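Local coordinates for protein hyaluronidase (Thermobaculum terrenum, PDB 5DIY) that probably hydrolyses O-linked N-acetylglucosamine as a family 84 glycoside hydrolase, carried here as a variant with its predicted proton donor changed, at residues C[417-422]-C[453-458]; C[322-327]-C[348-353]; C[89-94]-C[131-136]; C[161-166]-C[182-187]; C[268-273]-C[293-298]. All coordinates share one frame; numbering follows the deposited sequence.

Contact 1 (C[417-422]-C[453-458]); sequences QGRTYL and VSIELQ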
# COMPACT_ATOMS: atom_id res chain seq x y z
N GLN C 417 -31.91 17.36 19.27
CA GLN C 417 -30.71 17.00 20.03
C GLN C 417 -29.73 16.16 19.19
O GLN C 417 -28.52 16.35 19.29
CB GLN C 417 -31.13 16.23 21.28
CG GLN C 417 -30.00 15.81 22.22
CD GLN C 417 -30.55 15.25 23.52
OE1 GLN C 417 -30.30 14.09 23.85
NE2 GLN C 417 -31.31 16.06 24.24
N GLY C 418 -30.26 15.24 18.39
CA GLY C 418 -29.47 14.45 17.46
C GLY C 418 -28.80 15.28 16.38
O GLY C 418 -27.66 15.03 16.03
N ARG C 419 -29.51 16.28 15.85
CA ARG C 419 -28.94 17.19 14.85
C ARG C 419 -27.74 17.92 15.40
O ARG C 419 -26.72 18.03 14.73
CB ARG C 419 -29.96 18.23 14.37
CG ARG C 419 -31.10 17.66 13.55
CD ARG C 419 -31.92 18.76 12.88
NE ARG C 419 -31.35 19.19 11.59
CZ ARG C 419 -30.74 20.35 11.34
NH1 ARG C 419 -30.56 21.27 12.29
NH2 ARG C 419 -30.29 20.60 10.12
N THR C 420 -27.87 18.42 16.63
CA THR C 420 -26.79 19.09 17.35
C THR C 420 -25.58 18.17 17.47
O THR C 420 -24.46 18.56 17.13
CB THR C 420 -27.25 19.52 18.76
OG1 THR C 420 -28.36 20.42 18.62
CG2 THR C 420 -26.15 20.20 19.56
N TYR C 421 -25.81 16.95 17.96
CA TYR C 421 -24.75 15.96 18.12
C TYR C 421 -24.05 15.67 16.79
O TYR C 421 -22.83 15.63 16.73
CB TYR C 421 -25.30 14.66 18.71
CG TYR C 421 -24.26 13.57 18.87
CD1 TYR C 421 -23.93 12.73 17.79
CD2 TYR C 421 -23.61 13.36 20.08
CE1 TYR C 421 -22.96 11.74 17.92
CE2 TYR C 421 -22.65 12.37 20.22
CZ TYR C 421 -22.34 11.56 19.14
OH TYR C 421 -21.39 10.57 19.28
N LEU C 422 -24.83 15.47 15.73
CA LEU C 422 -24.27 15.12 14.42
C LEU C 422 -23.43 16.26 13.84
O LEU C 422 -22.34 16.02 13.33
CB LEU C 422 -25.36 14.70 13.43
CG LEU C 422 -25.97 13.32 13.73
CD1 LEU C 422 -27.14 13.06 12.79
CD2 LEU C 422 -24.94 12.21 13.63
N VAL C 453 -33.52 19.55 8.32
CA VAL C 453 -33.61 21.01 8.39
C VAL C 453 -35.01 21.53 8.77
O VAL C 453 -35.12 22.50 9.54
CB VAL C 453 -33.13 21.69 7.07
CG1 VAL C 453 -33.98 21.28 5.86
CG2 VAL C 453 -33.11 23.22 7.21
N SER C 454 -36.06 20.89 8.26
CA SER C 454 -37.42 21.41 8.43
C SER C 454 -38.00 21.25 9.85
O SER C 454 -38.99 21.91 10.17
CB SER C 454 -38.37 20.85 7.37
OG SER C 454 -38.68 19.49 7.61
N ILE C 455 -37.42 20.38 10.68
CA ILE C 455 -37.83 20.29 12.09
C ILE C 455 -37.32 21.48 12.93
O ILE C 455 -37.97 21.85 13.91
CB ILE C 455 -37.49 18.94 12.77
CG1 ILE C 455 -35.99 18.66 12.84
CG2 ILE C 455 -38.21 17.79 12.06
CD1 ILE C 455 -35.62 17.59 13.84
N GLU C 456 -36.18 22.06 12.56
CA GLU C 456 -35.74 23.33 13.16
C GLU C 456 -36.68 24.47 12.80
O GLU C 456 -37.07 25.25 13.67
CB GLU C 456 -34.31 23.69 12.73
CG GLU C 456 -33.24 22.89 13.45
CD GLU C 456 -32.00 23.72 13.74
OE1 GLU C 456 -31.44 24.29 12.78
OE2 GLU C 456 -31.59 23.79 14.92
N LEU C 457 -37.05 24.55 11.52
CA LEU C 457 -38.07 25.51 11.07
C LEU C 457 -39.41 25.30 11.79
O LEU C 457 -40.07 26.27 12.19
CB LEU C 457 -38.30 25.38 9.56
CG LEU C 457 -37.15 25.68 8.60
CD1 LEU C 457 -37.64 25.51 7.17
CD2 LEU C 457 -36.58 27.08 8.80
N GLN C 458 -39.79 24.04 11.95
CA GLN C 458 -41.02 23.66 12.66
C GLN C 458 -40.95 24.04 14.14
O GLN C 458 -41.94 24.50 14.71
CB GLN C 458 -41.27 22.15 12.53
CG GLN C 458 -42.62 21.67 13.04
CD GLN C 458 -42.79 20.16 12.94
OE1 GLN C 458 -41.81 19.42 12.82
NE2 GLN C 458 -44.03 19.70 13.00

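Contact 2 (C[322-327]-C[348-353]); sequences AYLTNL and REEIIS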
# COMPACT_ATOMS: atom_id res chain seq x y z
N ALA C 322 -17.82 -0.29 -1.17
CA ALA C 322 -19.01 -0.62 -1.97
C ALA C 322 -20.19 -1.06 -1.12
O ALA C 322 -21.32 -0.61 -1.35
CB ALA C 322 -18.68 -1.68 -3.01
N TYR C 323 -19.94 -1.91 -0.13
CA TYR C 323 -21.01 -2.42 0.74
C TYR C 323 -21.77 -1.28 1.42
O TYR C 323 -23.00 -1.22 1.36
CB TYR C 323 -20.47 -3.41 1.78
CG TYR C 323 -21.51 -3.95 2.74
CD1 TYR C 323 -21.88 -3.22 3.88
CD2 TYR C 323 -22.12 -5.18 2.53
CE1 TYR C 323 -22.82 -3.70 4.77
CE2 TYR C 323 -23.08 -5.67 3.41
CZ TYR C 323 -23.42 -4.92 4.53
OH TYR C 323 -24.36 -5.39 5.43
N LEU C 324 -21.05 -0.36 2.07
CA LEU C 324 -21.73 0.73 2.78
C LEU C 324 -22.35 1.75 1.82
O LEU C 324 -23.43 2.28 2.10
CB LEU C 324 -20.83 1.40 3.83
CG LEU C 324 -20.79 0.69 5.20
CD1 LEU C 324 -19.89 1.46 6.16
CD2 LEU C 324 -22.17 0.50 5.82
N THR C 325 -21.70 2.00 0.69
CA THR C 325 -22.25 2.87 -0.35
C THR C 325 -23.62 2.37 -0.80
O THR C 325 -24.59 3.14 -0.81
CB THR C 325 -21.31 3.00 -1.56
OG1 THR C 325 -20.10 3.64 -1.15
CG2 THR C 325 -21.93 3.82 -2.68
N ASN C 326 -23.70 1.08 -1.12
CA ASN C 326 -24.96 0.47 -1.53
C ASN C 326 -25.99 0.47 -0.40
O ASN C 326 -27.17 0.76 -0.63
CB ASN C 326 -24.74 -0.97 -2.02
CG ASN C 326 -23.88 -1.04 -3.28
OD1 ASN C 326 -23.80 -0.10 -4.05
ND2 ASN C 326 -23.23 -2.17 -3.48
N LEU C 327 -25.55 0.16 0.82
CA LEU C 327 -26.47 0.05 1.95
C LEU C 327 -27.18 1.36 2.26
O LEU C 327 -28.40 1.37 2.47
CB LEU C 327 -25.76 -0.47 3.20
CG LEU C 327 -26.68 -0.72 4.40
CD1 LEU C 327 -26.41 -2.07 5.05
CD2 LEU C 327 -26.56 0.39 5.44
N ARG C 348 -30.30 -0.33 11.95
CA ARG C 348 -30.16 -0.96 13.28
C ARG C 348 -29.29 -2.22 13.24
O ARG C 348 -28.36 -2.34 14.04
CB ARG C 348 -31.54 -1.34 13.84
CG ARG C 348 -31.52 -1.99 15.22
CD ARG C 348 -32.88 -2.52 15.63
NE ARG C 348 -33.87 -1.44 15.63
CZ ARG C 348 -34.94 -1.34 14.83
NH1 ARG C 348 -35.26 -2.28 13.93
NH2 ARG C 348 -35.74 -0.28 14.95
N GLU C 349 -29.62 -3.14 12.33
CA GLU C 349 -28.89 -4.40 12.17
C GLU C 349 -27.43 -4.15 11.80
O GLU C 349 -26.53 -4.84 12.30
CB GLU C 349 -29.58 -5.30 11.11
CG GLU C 349 -30.93 -5.90 11.54
CD GLU C 349 -31.72 -6.63 10.42
OE1 GLU C 349 -31.41 -6.47 9.21
OE2 GLU C 349 -32.68 -7.36 10.75
N GLU C 350 -27.18 -3.15 10.95
CA GLU C 350 -25.81 -2.80 10.55
C GLU C 350 -24.98 -2.25 11.71
O GLU C 350 -23.80 -2.60 11.87
CB GLU C 350 -25.84 -1.79 9.40
CG GLU C 350 -24.54 -1.71 8.62
CD GLU C 350 -24.17 -3.04 8.00
OE1 GLU C 350 -25.05 -3.72 7.45
OE2 GLU C 350 -22.98 -3.41 8.07
N ILE C 351 -25.60 -1.40 12.53
CA ILE C 351 -24.94 -0.87 13.73
C ILE C 351 -24.53 -2.01 14.67
O ILE C 351 -23.38 -2.06 15.12
CB ILE C 351 -25.83 0.15 14.46
CG1 ILE C 351 -25.95 1.44 13.62
CG2 ILE C 351 -25.29 0.48 15.85
CD1 ILE C 351 -27.18 2.27 13.92
N ILE C 352 -25.47 -2.93 14.95
CA ILE C 352 -25.20 -4.09 15.81
C ILE C 352 -24.01 -4.89 15.25
O ILE C 352 -23.10 -5.25 16.00
CB ILE C 352 -26.43 -5.03 15.94
CG1 ILE C 352 -27.52 -4.38 16.82
CG2 ILE C 352 -26.05 -6.40 16.50
CD1 ILE C 352 -27.26 -4.44 18.32
N SER C 353 -24.05 -5.15 13.95
CA SER C 353 -22.99 -5.89 13.25
C SER C 353 -21.61 -5.24 13.44
O SER C 353 -20.63 -5.92 13.73
CB SER C 353 -23.34 -6.02 11.76
OG SER C 353 -22.40 -6.82 11.07

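Contact 3 (C[89-94]-C[131-136]); sequences VYSSEE and RNSYSN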
# COMPACT_ATOMS: atom_id res chain seq x y z
N VAL C 89 27.65 11.33 -10.00
CA VAL C 89 28.29 11.71 -11.26
C VAL C 89 28.55 10.40 -12.01
O VAL C 89 29.51 9.68 -11.70
CB VAL C 89 29.60 12.51 -11.04
CG1 VAL C 89 30.08 13.12 -12.35
CG2 VAL C 89 29.39 13.60 -9.99
N TYR C 90 27.69 10.10 -12.98
CA TYR C 90 27.73 8.82 -13.71
C TYR C 90 29.08 8.54 -14.38
O TYR C 90 29.57 7.41 -14.33
CB TYR C 90 26.61 8.76 -14.75
CG TYR C 90 25.22 8.65 -14.16
CD1 TYR C 90 24.73 7.42 -13.73
CD2 TYR C 90 24.41 9.78 -14.03
CE1 TYR C 90 23.46 7.32 -13.19
CE2 TYR C 90 23.14 9.68 -13.48
CZ TYR C 90 22.66 8.45 -13.06
OH TYR C 90 21.40 8.34 -12.52
N SER C 91 29.68 9.57 -14.99
CA SER C 91 30.95 9.43 -15.72
C SER C 91 32.21 9.39 -14.84
O SER C 91 33.29 9.07 -15.35
CB SER C 91 31.10 10.56 -16.75
OG SER C 91 31.09 11.83 -16.12
N SER C 92 32.07 9.71 -13.55
CA SER C 92 33.22 9.80 -12.65
C SER C 92 33.71 8.44 -12.21
O SER C 92 32.97 7.69 -11.56
CB SER C 92 32.87 10.62 -11.41
OG SER C 92 33.88 10.51 -10.42
N GLU C 93 34.97 8.14 -12.53
CA GLU C 93 35.63 6.91 -12.08
C GLU C 93 35.66 6.81 -10.54
O GLU C 93 35.45 5.73 -9.99
CB GLU C 93 37.04 6.81 -12.66
CG GLU C 93 37.07 6.55 -14.17
CD GLU C 93 38.47 6.53 -14.77
OE1 GLU C 93 39.30 7.39 -14.43
OE2 GLU C 93 38.73 5.65 -15.63
N GLU C 94 35.89 7.94 -9.87
CA GLU C 94 35.92 8.00 -8.41
C GLU C 94 34.58 7.61 -7.76
O GLU C 94 34.57 6.97 -6.70
CB GLU C 94 36.35 9.40 -7.95
CG GLU C 94 36.66 9.52 -6.46
CD GLU C 94 37.17 10.90 -6.04
OE1 GLU C 94 37.58 11.70 -6.91
OE2 GLU C 94 37.16 11.18 -4.82
N ARG C 131 26.69 15.46 -18.89
CA ARG C 131 26.16 16.01 -20.14
C ARG C 131 27.20 16.03 -21.28
O ARG C 131 26.83 15.93 -22.45
CB ARG C 131 25.56 17.42 -19.94
CG ARG C 131 24.05 17.46 -20.02
CD ARG C 131 23.47 18.81 -19.62
NE ARG C 131 23.31 18.90 -18.16
CZ ARG C 131 24.03 19.66 -17.33
NH1 ARG C 131 24.99 20.48 -17.75
NH2 ARG C 131 23.75 19.62 -16.03
N ASN C 132 28.48 16.17 -20.93
CA ASN C 132 29.58 16.06 -21.90
C ASN C 132 29.88 14.61 -22.30
O ASN C 132 30.34 14.37 -23.42
CB ASN C 132 30.86 16.70 -21.34
CG ASN C 132 30.70 18.19 -21.06
OD1 ASN C 132 29.79 18.85 -21.57
ND2 ASN C 132 31.60 18.73 -20.24
N SER C 133 29.61 13.66 -21.40
CA SER C 133 29.87 12.24 -21.64
C SER C 133 28.71 11.46 -22.25
O SER C 133 28.95 10.44 -22.91
CB SER C 133 30.29 11.57 -20.34
OG SER C 133 31.35 12.28 -19.72
N TYR C 134 27.46 11.90 -22.03
CA TYR C 134 26.27 11.14 -22.46
C TYR C 134 25.19 12.04 -23.06
O TYR C 134 25.01 13.18 -22.63
CB TYR C 134 25.65 10.38 -21.27
CG TYR C 134 26.64 9.61 -20.42
CD1 TYR C 134 27.22 8.42 -20.89
CD2 TYR C 134 27.01 10.06 -19.15
CE1 TYR C 134 28.13 7.72 -20.11
CE2 TYR C 134 27.91 9.36 -18.37
CZ TYR C 134 28.47 8.20 -18.85
OH TYR C 134 29.37 7.52 -18.07
N SER C 135 24.45 11.50 -24.04
CA SER C 135 23.32 12.20 -24.66
C SER C 135 22.08 12.30 -23.77
O SER C 135 21.29 13.23 -23.92
CB SER C 135 22.92 11.52 -25.98
OG SER C 135 23.94 11.66 -26.95
N ASN C 136 21.90 11.33 -22.87
CA ASN C 136 20.72 11.28 -21.99
C ASN C 136 20.90 10.36 -20.77
O ASN C 136 21.92 9.66 -20.65
CB ASN C 136 19.47 10.90 -22.81
CG ASN C 136 19.69 9.71 -23.72
OD1 ASN C 136 19.66 9.83 -24.94
ND2 ASN C 136 19.90 8.55 -23.13

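Contact 4 (C[161-166]-C[182-187]); sequences IIMCPT and QRLPKN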
# COMPACT_ATOMS: atom_id res chain seq x y z
N ILE C 161 23.00 -7.89 -10.59
CA ILE C 161 22.49 -6.55 -10.36
C ILE C 161 21.03 -6.51 -10.77
O ILE C 161 20.65 -7.00 -11.84
CB ILE C 161 23.30 -5.47 -11.11
CG1 ILE C 161 24.74 -5.42 -10.59
CG2 ILE C 161 22.64 -4.09 -10.96
CD1 ILE C 161 25.69 -4.62 -11.46
N ILE C 162 20.21 -5.93 -9.90
CA ILE C 162 18.85 -5.55 -10.24
C ILE C 162 18.81 -4.02 -10.16
O ILE C 162 19.31 -3.43 -9.20
CB ILE C 162 17.78 -6.25 -9.36
CG1 ILE C 162 16.36 -5.86 -9.83
CG2 ILE C 162 17.95 -5.94 -7.88
CD1 ILE C 162 15.29 -6.83 -9.37
N MET C 163 18.29 -3.38 -11.19
CA MET C 163 18.23 -1.93 -11.22
C MET C 163 16.78 -1.48 -11.29
O MET C 163 15.93 -2.20 -11.82
CB MET C 163 19.06 -1.36 -12.39
CG MET C 163 18.47 -1.51 -13.79
SD MET C 163 17.30 -0.21 -14.29
CE MET C 163 18.39 1.21 -14.44
N CYS C 164 16.51 -0.30 -10.74
CA CYS C 164 15.22 0.35 -10.88
C CYS C 164 15.41 1.54 -11.80
O CYS C 164 16.22 2.42 -11.51
CB CYS C 164 14.63 0.80 -9.54
SG CYS C 164 12.92 1.39 -9.69
N PRO C 165 14.68 1.58 -12.93
CA PRO C 165 14.80 2.72 -13.83
C PRO C 165 14.16 3.99 -13.26
O PRO C 165 13.35 3.92 -12.34
CB PRO C 165 14.07 2.27 -15.09
CG PRO C 165 13.18 1.15 -14.68
CD PRO C 165 13.70 0.59 -13.40
N THR C 166 14.55 5.13 -13.80
CA THR C 166 13.98 6.43 -13.44
C THR C 166 12.55 6.56 -13.95
O THR C 166 11.72 7.21 -13.32
CB THR C 166 14.89 7.57 -13.94
OG1 THR C 166 16.20 7.39 -13.39
CG2 THR C 166 14.36 8.92 -13.54
N GLN C 182 18.38 -1.87 -24.82
CA GLN C 182 19.47 -2.04 -25.78
C GLN C 182 20.85 -2.04 -25.11
O GLN C 182 21.69 -2.88 -25.44
CB GLN C 182 19.38 -0.92 -26.84
CG GLN C 182 20.36 -1.02 -28.01
CD GLN C 182 20.19 -2.28 -28.84
OE1 GLN C 182 19.08 -2.77 -29.04
NE2 GLN C 182 21.30 -2.83 -29.32
N ARG C 183 21.08 -1.12 -24.18
CA ARG C 183 22.42 -0.86 -23.63
C ARG C 183 22.76 -1.55 -22.31
O ARG C 183 23.95 -1.69 -21.99
CB ARG C 183 22.64 0.64 -23.48
CG ARG C 183 22.48 1.39 -24.79
CD ARG C 183 23.38 2.61 -24.87
NE ARG C 183 23.27 3.26 -26.18
CZ ARG C 183 24.11 4.17 -26.66
NH1 ARG C 183 25.17 4.58 -25.97
NH2 ARG C 183 23.89 4.69 -27.87
N LEU C 184 21.76 -1.95 -21.52
CA LEU C 184 22.02 -2.76 -20.32
C LEU C 184 22.34 -4.19 -20.71
O LEU C 184 21.56 -4.80 -21.43
CB LEU C 184 20.82 -2.78 -19.36
CG LEU C 184 20.57 -1.59 -18.44
CD1 LEU C 184 19.29 -1.83 -17.66
CD2 LEU C 184 21.74 -1.36 -17.49
N PRO C 185 23.46 -4.76 -20.21
CA PRO C 185 23.69 -6.21 -20.35
C PRO C 185 22.46 -7.01 -19.92
O PRO C 185 21.82 -6.67 -18.91
CB PRO C 185 24.87 -6.47 -19.41
CG PRO C 185 25.61 -5.18 -19.36
CD PRO C 185 24.59 -4.09 -19.54
N LYS C 186 22.13 -8.06 -20.67
CA LYS C 186 20.82 -8.74 -20.58
C LYS C 186 20.53 -9.35 -19.21
O LYS C 186 19.37 -9.44 -18.81
CB LYS C 186 20.67 -9.84 -21.64
CG LYS C 186 20.80 -9.40 -23.09
CD LYS C 186 19.72 -8.43 -23.53
CE LYS C 186 19.88 -8.07 -25.00
NZ LYS C 186 19.61 -6.63 -25.27
N ASN C 187 21.58 -9.77 -18.51
CA ASN C 187 21.44 -10.41 -17.21
C ASN C 187 21.31 -9.45 -16.02
O ASN C 187 21.16 -9.90 -14.88
CB ASN C 187 22.59 -11.40 -17.00
CG ASN C 187 22.59 -12.52 -18.04
OD1 ASN C 187 21.54 -12.94 -18.54
ND2 ASN C 187 23.78 -13.02 -18.37

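Contact 5 (C[268-273]-C[293-298]); sequences PLYTFA and STLLGE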
# COMPACT_ATOMS: atom_id res chain seq x y z
N PRO C 268 -2.14 -9.35 3.71
CA PRO C 268 -2.05 -9.34 2.24
C PRO C 268 -0.84 -10.07 1.67
O PRO C 268 -0.94 -10.66 0.59
CB PRO C 268 -1.98 -7.84 1.90
CG PRO C 268 -1.53 -7.18 3.15
CD PRO C 268 -2.12 -7.99 4.26
N LEU C 269 0.29 -10.05 2.38
CA LEU C 269 1.49 -10.80 1.94
C LEU C 269 1.25 -12.31 1.90
O LEU C 269 1.77 -12.99 1.00
CB LEU C 269 2.72 -10.47 2.80
CG LEU C 269 3.30 -9.05 2.63
CD1 LEU C 269 4.43 -8.85 3.63
CD2 LEU C 269 3.78 -8.79 1.20
N TYR C 270 0.47 -12.84 2.84
CA TYR C 270 0.03 -14.24 2.80
C TYR C 270 -0.67 -14.54 1.47
O TYR C 270 -0.37 -15.54 0.83
CB TYR C 270 -0.90 -14.57 3.98
CG TYR C 270 -1.27 -16.03 4.09
CD1 TYR C 270 -2.27 -16.58 3.29
CD2 TYR C 270 -0.64 -16.87 5.01
CE1 TYR C 270 -2.62 -17.92 3.39
CE2 TYR C 270 -0.98 -18.21 5.13
CZ TYR C 270 -1.97 -18.73 4.31
OH TYR C 270 -2.34 -20.06 4.40
N THR C 271 -1.59 -13.67 1.07
CA THR C 271 -2.37 -13.87 -0.16
C THR C 271 -1.49 -13.71 -1.40
O THR C 271 -1.64 -14.46 -2.37
CB THR C 271 -3.60 -12.93 -0.24
OG1 THR C 271 -3.20 -11.56 -0.36
CG2 THR C 271 -4.49 -13.11 0.99
N PHE C 272 -0.60 -12.74 -1.35
CA PHE C 272 0.44 -12.54 -2.36
C PHE C 272 1.26 -13.81 -2.58
O PHE C 272 1.43 -14.25 -3.71
CB PHE C 272 1.30 -11.33 -1.95
CG PHE C 272 2.58 -11.16 -2.71
CD1 PHE C 272 2.58 -10.78 -4.05
CD2 PHE C 272 3.82 -11.33 -2.08
CE1 PHE C 272 3.77 -10.59 -4.75
CE2 PHE C 272 5.01 -11.14 -2.77
CZ PHE C 272 4.98 -10.77 -4.11
N ALA C 273 1.72 -14.42 -1.48
CA ALA C 273 2.49 -15.68 -1.53
C ALA C 273 1.71 -16.86 -2.13
O ALA C 273 2.28 -17.67 -2.87
CB ALA C 273 3.01 -16.04 -0.15
N SER C 293 -7.54 -16.83 9.25
CA SER C 293 -7.61 -18.00 10.15
C SER C 293 -6.24 -18.39 10.72
O SER C 293 -6.08 -18.49 11.94
CB SER C 293 -8.21 -19.20 9.43
OG SER C 293 -9.49 -18.87 8.92
N THR C 294 -5.27 -18.60 9.84
CA THR C 294 -3.89 -18.95 10.21
C THR C 294 -3.24 -17.90 11.11
O THR C 294 -2.72 -18.22 12.19
CB THR C 294 -3.00 -19.10 8.96
OG1 THR C 294 -3.53 -20.12 8.10
CG2 THR C 294 -1.55 -19.48 9.34
N LEU C 295 -3.28 -16.65 10.67
CA LEU C 295 -2.57 -15.56 11.35
C LEU C 295 -3.29 -15.00 12.58
O LEU C 295 -2.65 -14.68 13.57
CB LEU C 295 -2.27 -14.43 10.35
CG LEU C 295 -1.41 -14.82 9.15
CD1 LEU C 295 -1.52 -13.81 8.01
CD2 LEU C 295 0.05 -15.00 9.56
N LEU C 296 -4.62 -14.89 12.50
CA LEU C 296 -5.42 -14.25 13.55
C LEU C 296 -6.40 -15.16 14.30
O LEU C 296 -6.87 -14.78 15.36
CB LEU C 296 -6.20 -13.06 12.96
CG LEU C 296 -5.42 -12.05 12.13
CD1 LEU C 296 -6.35 -10.97 11.60
CD2 LEU C 296 -4.29 -11.43 12.93
N GLY C 297 -6.71 -16.33 13.76
CA GLY C 297 -7.60 -17.30 14.40
C GLY C 297 -8.97 -17.36 13.74
O GLY C 297 -9.53 -16.33 13.38
N GLU C 298 -9.49 -18.58 13.58
CA GLU C 298 -10.85 -18.84 13.07
C GLU C 298 -11.95 -17.97 13.66
O GLU C 298 -12.82 -17.49 12.94
CB GLU C 298 -11.24 -20.29 13.39
CG GLU C 298 -10.68 -21.33 12.44
CD GLU C 298 -10.89 -22.73 12.96
OE1 GLU C 298 -11.97 -23.00 13.55
OE2 GLU C 298 -9.98 -23.57 12.79
O HOH W 1 -1.24 -21.40 6.33

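Contact 1 (C[417-422]-C[453-458])
The guanidinium of Arg419 turns one face to the backbone of Val453, whose CA lies 3.8 Å from Arg419 NH2. Glu456 comes to the same group at a slant, with the carboxylate plane 37° away from that of the guanidinium. Its OE1 stands 3.2 Å from Arg419 NH1; this is a salt bridge made through one nitrogen, NH1, and Glu456 OE2 is farther from Arg419 NH1, at 3.8 Å. The arginine chain bends at its third torsion (chi3 86°), which swings the head round to Val453 and Glu456, while the aliphatic part below the bend slides past Ile455 in the reverse direction, Arg419 CD to Ile455 CD1 being 4.0 Å. One residue therefore brings both an apolar shaft and a charged head to the contact. The head has further partners where the preceding helix ends: NE bonds Thr452 OG1 and NH2 bonds the carbonyl of Leu449. Arg423 brings a second guanidinium close to NH1, so the carboxylate of Glu456 probably also eases the meeting of two like charges. The short axes approach to 11.0 Å at -128°, a wide spacing bridged by long side chains. The last helix of the chain, 453-459, thus packs across helix 412-428 in the all-helical region after the barrel, where Ile455 also meets Leu412, Ala415 and, on helix 373-398, Leu396.

Contact 2 (C[322-327]-C[348-353])
Glu350 reaches from helix 340-362 to Tyr323 and Leu327 of helix 322-336, joining two neighbouring, roughly antiparallel helices of the helical region that follows the barrel. The short axes run at 156° and come no closer than 12.9 Å, so the link depends on long side chains. Glu350 gives up much more surface than any other residue here. Its chain starts with CG anti to the backbone N and bends at chi2 (59°), which brings the carboxylate up to the tyrosine. Tyr323 arrives from the opposite direction and donates its hydroxyl proton, OH to Glu350 OE1 being 2.7 Å. The donor sits on the syn side of OE1, 25° out of the carboxylate plane. Glu350 CD lies in the plane of the tyrosine ring, at its edge. OE2 is taken by a salt bridge to Lys306 of helix 301-308, so both oxygens of a buried carboxylate have a partner, and the lysine probably helps to keep it ionised. A glutamine in place of Glu350 would probably leave Lys306 without its countercharge. Leu324 CD2 approaches Glu350 CG at 4.3 Å, and this leucine also packs on Val440 and Val441. Leu327 crosses the glutamate chain, its CD1 methyl lying 3.2 Å from Glu350 OE1, the same carboxylate oxygen that Tyr323 grips.

Contact 3 (C[89-94]-C[131-136])
Tyr134 OH touches Ser91 CA at 3.4 Å and has its hydrogen bond with Asp143 OD2. The contact joins two connections of the TIM barrel: the type I turn from Val89 to Ser92 that leads into helix 93-108, and the segment 131-136 that leads on to helix 137-153. The Tyr134 ring, set against Ser91 by a CG anti to the carbonyl carbon (chi1 -47°), has Ser91 N in its plane at its edge, while CB of Ser133 lies over the rim of one face, 3.7 Å above the plane. Tyr90 adds an apolar touch, CB to Tyr134 CE2 at 3.9 Å; its backbone N bonds Asp130 OD2 and its carbonyl bonds Arg147. A leucine in place of Tyr134 would probably leave Asp143 without its hydroxyl partner and open a gap beside Ser91. The two serines meet without bonding: Ser91 OG turns to Asp130 OD1 and Ser133 OG to the carbonyl of Glu129. Their nearest approach is Ser91 CB to Ser133 OG, at 3.4 Å.

Contact 4 (C[161-166]-C[182-187])
Met163 and Leu184 meet through one methylene and one methyl, Met163 CG to Leu184 CD1 at 4.0 Å, with the side chains crossing at a slant. Methionine CG lies between the backbone N and the carbonyl carbon (chi1 74°), and the chain bends again at chi2 (85°) and chi3. The folded chain keeps CG, SD and CE near Leu184 CD1, with CG nearest. Leu184 is simpler: its CG is anti to the carbonyl carbon (chi1 -79°), which brings CD1, from the first residue past helix 175-183, up to Met163. Nearer the start of strand 160-164, Ile161 O and Asn187 O come within 4.2 Å, a backbone approach without a bond. The pair belongs to the beta-alpha-beta unit that runs through helix 175-183 to strand 189-192, where Val190 touches both side chains; Leu180 and Leu145 also pack on Met163. This side-chain contact is apolar: burial, not a bond between the segments, probably contributes, while backbone bonds to strand 189-192 hold strand 160-164.

Contact 5 (C[268-273]-C[293-298])
Tyr270 crosses from helix 262-277 to Leu295 and Thr294 of helix 284-296. Its CB meets the methyl Leu295 CD1 at 4.1 Å, the apolar step of the contact. Beyond it, CG stands anti to the backbone N (chi1 -174°), directing the ring across the gap to the other helix. Leu295 CD1 and Thr294 OG1 both lie obliquely to this ring, and Gln290 and Ala291 of the same helix touch the tyrosine too. At the tip, OH is 3.9 Å from Thr294 OG1, too far for a direct bond, and the two side chains cross at about a right angle. A water bridges the two oxygens: it lies 2.6 Å from Tyr270 OH, in the plane of the ring at its edge, and donates to Thr294 OG1 over 3.2 Å. That threonine oxygen also bonds the carbonyl of Gln290, one turn back. In the tyrosine's own helix, Pro268 O accepts from both Phe272 N and Thr271 OG1, the latter at 2.6 Å and tilted 21° from the carbonyl plane. The contact thus pairs an apolar touch at CB with a water bridge at the hydroxyl, implying that between these two segments the polar link runs through a water and not a direct bond.

In the fold
In chain order contacts 3, 4, 5, 2 and 1 lead from the barrel into the helical region. Contacts 3 and 4 belong to the eight-stranded parallel barrel and are neighbours, with centres about 17 Å and nearest atoms about 5 Å apart. They lie near the sugar site: the side chain of Met163 is about 10 Å from the bound NAG and that of Tyr90 about 14 Å, while Cys164 within contact 4 touches the sugar. Contact 5 lies nearer the middle of the chain, about 34 Å between centres from contact 4 and 25 Å from contact 2. Contacts 1 and 2, 24 Å apart by centres, tie helices on the far side; contact 1 is about 69 Å from contact 3, centre to centre.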